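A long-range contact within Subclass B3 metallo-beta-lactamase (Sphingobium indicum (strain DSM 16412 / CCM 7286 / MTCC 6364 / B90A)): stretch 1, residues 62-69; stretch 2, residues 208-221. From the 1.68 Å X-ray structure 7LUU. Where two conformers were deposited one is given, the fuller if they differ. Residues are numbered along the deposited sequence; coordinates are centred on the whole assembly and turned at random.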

# COMPACT_ATOMS: atom_id res chain seq x y z
N GLU A 62 -3.07 -16.23 -5.17
CA GLU A 62 -3.40 -17.19 -4.10
C GLU A 62 -4.46 -16.58 -3.20
O GLU A 62 -4.47 -15.36 -2.99
CB GLU A 62 -2.16 -17.54 -3.23
CG GLU A 62 -1.13 -18.36 -3.99
CD GLU A 62 0.10 -18.75 -3.19
OE1 GLU A 62 0.85 -17.87 -2.75
OE2 GLU A 62 0.33 -19.98 -3.05
N ARG A 63 -5.35 -17.44 -2.69
CA ARG A 63 -6.30 -17.04 -1.64
C ARG A 63 -5.54 -16.90 -0.33
O ARG A 63 -4.69 -17.75 0.00
CB ARG A 63 -7.43 -18.08 -1.48
CG ARG A 63 -8.44 -17.72 -0.36
CD ARG A 63 -9.28 -19.00 0.04
NE ARG A 63 -9.78 -19.64 -1.15
CZ ARG A 63 -10.78 -19.19 -1.88
NH1 ARG A 63 -11.41 -18.08 -1.52
NH2 ARG A 63 -11.17 -19.84 -2.97
N VAL A 64 -5.79 -15.81 0.39
CA VAL A 64 -5.24 -15.60 1.72
C VAL A 64 -6.13 -16.30 2.72
O VAL A 64 -5.70 -17.20 3.45
CB VAL A 64 -5.14 -14.10 2.03
CG1 VAL A 64 -4.61 -13.81 3.44
CG2 VAL A 64 -4.11 -13.41 1.08
N PHE A 65 -7.38 -15.88 2.76
CA PHE A 65 -8.34 -16.48 3.66
C PHE A 65 -9.70 -15.99 3.18
O PHE A 65 -9.84 -14.84 2.77
CB PHE A 65 -8.12 -16.05 5.12
CG PHE A 65 -8.97 -16.77 6.09
CD1 PHE A 65 -8.63 -18.07 6.46
CD2 PHE A 65 -10.09 -16.16 6.66
CE1 PHE A 65 -9.42 -18.77 7.39
CE2 PHE A 65 -10.89 -16.88 7.62
CZ PHE A 65 -10.57 -18.17 7.93
N GLY A 66 -10.67 -16.88 3.16
CA GLY A 66 -11.99 -16.33 2.86
C GLY A 66 -12.06 -15.81 1.46
O GLY A 66 -11.53 -16.39 0.53
N ASN A 67 -12.60 -14.59 1.38
CA ASN A 67 -12.85 -13.83 0.19
C ASN A 67 -11.65 -13.01 -0.28
O ASN A 67 -11.79 -12.22 -1.20
CB ASN A 67 -14.05 -12.89 0.43
CG ASN A 67 -13.81 -11.72 1.51
OD1 ASN A 67 -12.82 -11.64 2.24
ND2 ASN A 67 -14.83 -10.87 1.62
N SER A 68 -10.48 -13.19 0.35
CA SER A 68 -9.39 -12.25 0.16
C SER A 68 -8.23 -12.98 -0.47
O SER A 68 -7.89 -14.11 -0.05
CB SER A 68 -8.97 -11.69 1.58
OG SER A 68 -10.07 -10.86 2.06
N TYR A 69 -7.59 -12.32 -1.42
CA TYR A 69 -6.57 -12.93 -2.27
C TYR A 69 -5.36 -12.02 -2.45
O TYR A 69 -5.43 -10.81 -2.30
CB TYR A 69 -7.12 -13.22 -3.68
CG TYR A 69 -8.37 -14.05 -3.69
CD1 TYR A 69 -9.61 -13.48 -3.41
CD2 TYR A 69 -8.30 -15.40 -3.97
CE1 TYR A 69 -10.81 -14.27 -3.44
CE2 TYR A 69 -9.49 -16.19 -4.01
CZ TYR A 69 -10.72 -15.62 -3.75
OH TYR A 69 -11.89 -16.41 -3.77
N SER A 208 -7.69 -2.32 6.99
CA SER A 208 -7.99 -3.55 7.70
C SER A 208 -9.41 -4.00 7.44
O SER A 208 -10.33 -3.20 7.22
CB SER A 208 -7.77 -3.36 9.24
OG SER A 208 -8.74 -2.41 9.75
N TRP A 209 -9.60 -5.32 7.49
CA TRP A 209 -10.92 -5.85 7.31
C TRP A 209 -10.95 -7.30 7.77
O TRP A 209 -9.91 -7.95 7.90
CB TRP A 209 -11.32 -5.74 5.82
CG TRP A 209 -10.55 -6.72 4.90
CD1 TRP A 209 -10.95 -7.96 4.44
CD2 TRP A 209 -9.22 -6.50 4.38
NE1 TRP A 209 -9.95 -8.51 3.63
CE2 TRP A 209 -8.90 -7.62 3.55
CE3 TRP A 209 -8.32 -5.45 4.48
CZ2 TRP A 209 -7.66 -7.77 2.90
CZ3 TRP A 209 -7.05 -5.57 3.79
CH2 TRP A 209 -6.76 -6.74 3.02
N ASN A 210 -12.16 -7.82 7.97
CA ASN A 210 -12.37 -9.24 8.31
C ASN A 210 -12.63 -10.06 7.05
O ASN A 210 -13.36 -9.63 6.14
CB ASN A 210 -13.59 -9.37 9.23
CG ASN A 210 -13.24 -9.22 10.71
OD1 ASN A 210 -12.07 -9.10 11.07
ND2 ASN A 210 -14.28 -9.26 11.58
N ALA A 211 -12.02 -11.25 7.01
CA ALA A 211 -12.27 -12.27 5.99
C ALA A 211 -12.76 -13.50 6.71
O ALA A 211 -12.23 -13.85 7.78
CB ALA A 211 -11.00 -12.56 5.16
N CYS A 212 -13.83 -14.12 6.19
CA CYS A 212 -14.45 -15.21 6.91
C CYS A 212 -14.53 -16.46 6.05
O CYS A 212 -14.69 -16.36 4.84
CB CYS A 212 -15.88 -14.84 7.38
SG CYS A 212 -15.86 -13.33 8.41
N GLU A 213 -14.45 -17.62 6.71
CA GLU A 213 -14.73 -18.92 6.10
C GLU A 213 -15.71 -19.59 7.03
O GLU A 213 -15.33 -19.94 8.15
CB GLU A 213 -13.46 -19.76 5.95
CG GLU A 213 -12.52 -19.16 4.84
CD GLU A 213 -11.22 -19.92 4.62
OE1 GLU A 213 -11.07 -21.03 5.21
OE2 GLU A 213 -10.34 -19.44 3.85
N GLY A 214 -16.95 -19.74 6.57
CA GLY A 214 -18.02 -20.24 7.41
C GLY A 214 -18.17 -19.32 8.61
O GLY A 214 -18.35 -18.10 8.47
N LYS A 215 -18.00 -19.89 9.80
CA LYS A 215 -18.15 -19.11 11.01
C LYS A 215 -16.83 -18.58 11.55
O LYS A 215 -16.83 -17.96 12.61
CB LYS A 215 -18.87 -19.94 12.07
CG LYS A 215 -20.24 -20.42 11.65
CD LYS A 215 -20.71 -21.54 12.57
CE LYS A 215 -22.14 -21.96 12.31
NZ LYS A 215 -22.62 -22.93 13.34
N ARG A 216 -15.71 -18.78 10.86
CA ARG A 216 -14.43 -18.34 11.40
C ARG A 216 -13.98 -17.12 10.63
O ARG A 216 -14.05 -17.14 9.40
CB ARG A 216 -13.37 -19.43 11.30
CG ARG A 216 -13.81 -20.73 12.00
CD ARG A 216 -12.59 -21.56 12.42
NE ARG A 216 -11.69 -21.81 11.29
CZ ARG A 216 -10.47 -21.28 11.14
NH1 ARG A 216 -9.97 -20.45 12.06
NH2 ARG A 216 -9.76 -21.60 10.07
N CYS A 217 -13.64 -16.05 11.35
CA CYS A 217 -13.19 -14.83 10.69
C CYS A 217 -11.79 -14.50 11.16
O CYS A 217 -11.41 -14.80 12.30
CB CYS A 217 -14.05 -13.62 10.98
SG CYS A 217 -15.83 -13.89 10.44
N LYS A 218 -11.03 -13.89 10.26
CA LYS A 218 -9.68 -13.43 10.59
C LYS A 218 -9.58 -11.96 10.25
O LYS A 218 -10.06 -11.54 9.19
CB LYS A 218 -8.58 -14.13 9.83
CG LYS A 218 -8.43 -15.60 10.26
CD LYS A 218 -7.18 -16.18 9.52
CE LYS A 218 -7.02 -17.69 9.68
NZ LYS A 218 -6.56 -17.87 11.09
N ALA A 219 -8.94 -11.21 11.11
CA ALA A 219 -8.68 -9.80 10.89
C ALA A 219 -7.43 -9.62 10.04
O ALA A 219 -6.32 -10.00 10.48
CB ALA A 219 -8.47 -9.12 12.24
N ILE A 220 -7.59 -9.10 8.81
CA ILE A 220 -6.46 -8.92 7.91
C ILE A 220 -6.04 -7.45 7.94
O ILE A 220 -6.89 -6.52 7.93
CB ILE A 220 -6.84 -9.33 6.47
CG1 ILE A 220 -7.28 -10.82 6.47
CG2 ILE A 220 -5.66 -9.14 5.55
CD1 ILE A 220 -7.64 -11.29 4.99
N VAL A 221 -4.73 -7.21 7.92
CA VAL A 221 -4.19 -5.87 7.83
C VAL A 221 -3.31 -5.80 6.59
O VAL A 221 -2.35 -6.58 6.50
CB VAL A 221 -3.34 -5.54 9.07
CG1 VAL A 221 -2.67 -4.15 8.93
CG2 VAL A 221 -4.28 -5.54 10.29
O HOH W 1 -14.71 -9.61 3.69

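Two hairpins that cross steeply, here with no backbone ladder between them, can still bond closely, and the contact between residues 62-69 and 208-221 of this metallo-beta-lactamase illustrates the general solution: each hairpin pairs much of its own main chain, and side chains and a water meet some of the remaining groups. In the second stretch, strands 208-213 and 216-221 pair through reciprocal bonds between Trp 209 and Ile 220, Ala 211 and Lys 218, and Glu 213 and Arg 216, closed by a type II' turn and by the disulfide between Cys 212 SG and Cys 217 SG (2.1 Å). In the first, a type II' turn from Phe 65 to Ser 68 is held by Ser 68 N to Phe 65 O (3.0 Å), while Val 64 N reaches Ser 68 O at 2.7 Å. Strand 62-65 runs at 102° to strand 208-213, and no hydrogen bond joins backbone to backbone across the interface.

The turn leaves Gly 66 N to be satisfied from across the contact. Glu 213 supplies the acceptor: Gly 66 N donates to Glu 213 OE2 at 2.7 Å and 172°, a short, nearly linear bond to a carboxylate. The carbonyl of the same glycine is served from within its own stretch, as Arg 63 NH1 donates to Gly 66 O at 2.7 Å; Arg 63 NH1 also makes a weak bond to Tyr 69 OH (2.8 Å). Gly 66 suits this site twice over. Its positive phi favours glycine, and its CA lies 3.3 Å from Cys 212 O, while an ideal CB on Gly 66 would point toward the other stretch and come within 2.8 Å of Cys 212 O, a clash.

A second polar chain runs through Ser 68. Trp 209 NE1, an indole donor that would be costly to bury unpaired, donates a hydrogen bond to Ser 68 OG at 2.8 Å and 169°. The hydroxyl in turn donates to Asn 67 OD1 at 2.9 Å, so the serine acts as both acceptor and donor in a relay from tryptophan to amide. The other end of that amide carries the link back across the interface: Asn 67 ND2 donates to water 1 (2.4 Å, short for such a bond, in a residue deposited in two conformers), which donates to Asn 210 O (2.8 Å). A carbonyl without a direct partner in the first stretch is thus reached through solvent.

Around these bonds the apolar surface closes, chiefly over Phe 65, whose ring is sandwiched between aliphatic segments. Glu 213 CG lies 3.9 Å from the centroid of the Phe 65 ring over one face, and Lys 218 CD lies 3.8 Å from that centroid over the opposite face; both are CH-pi contacts. Thus Glu 213 packs its methylene on the ring while its carboxylate holds the neighbouring amide. At the ring edge, Phe 65 CE2 sits 3.3 Å from Ala 211 O, already an acceptor for Lys 218 N. Val 64 CG1 meets Ile 220 CD1 at 4.2 Å, and Ile 220 CD1 also touches Ser 68 CB at 3.7 Å, covering the serine beside its polar relay.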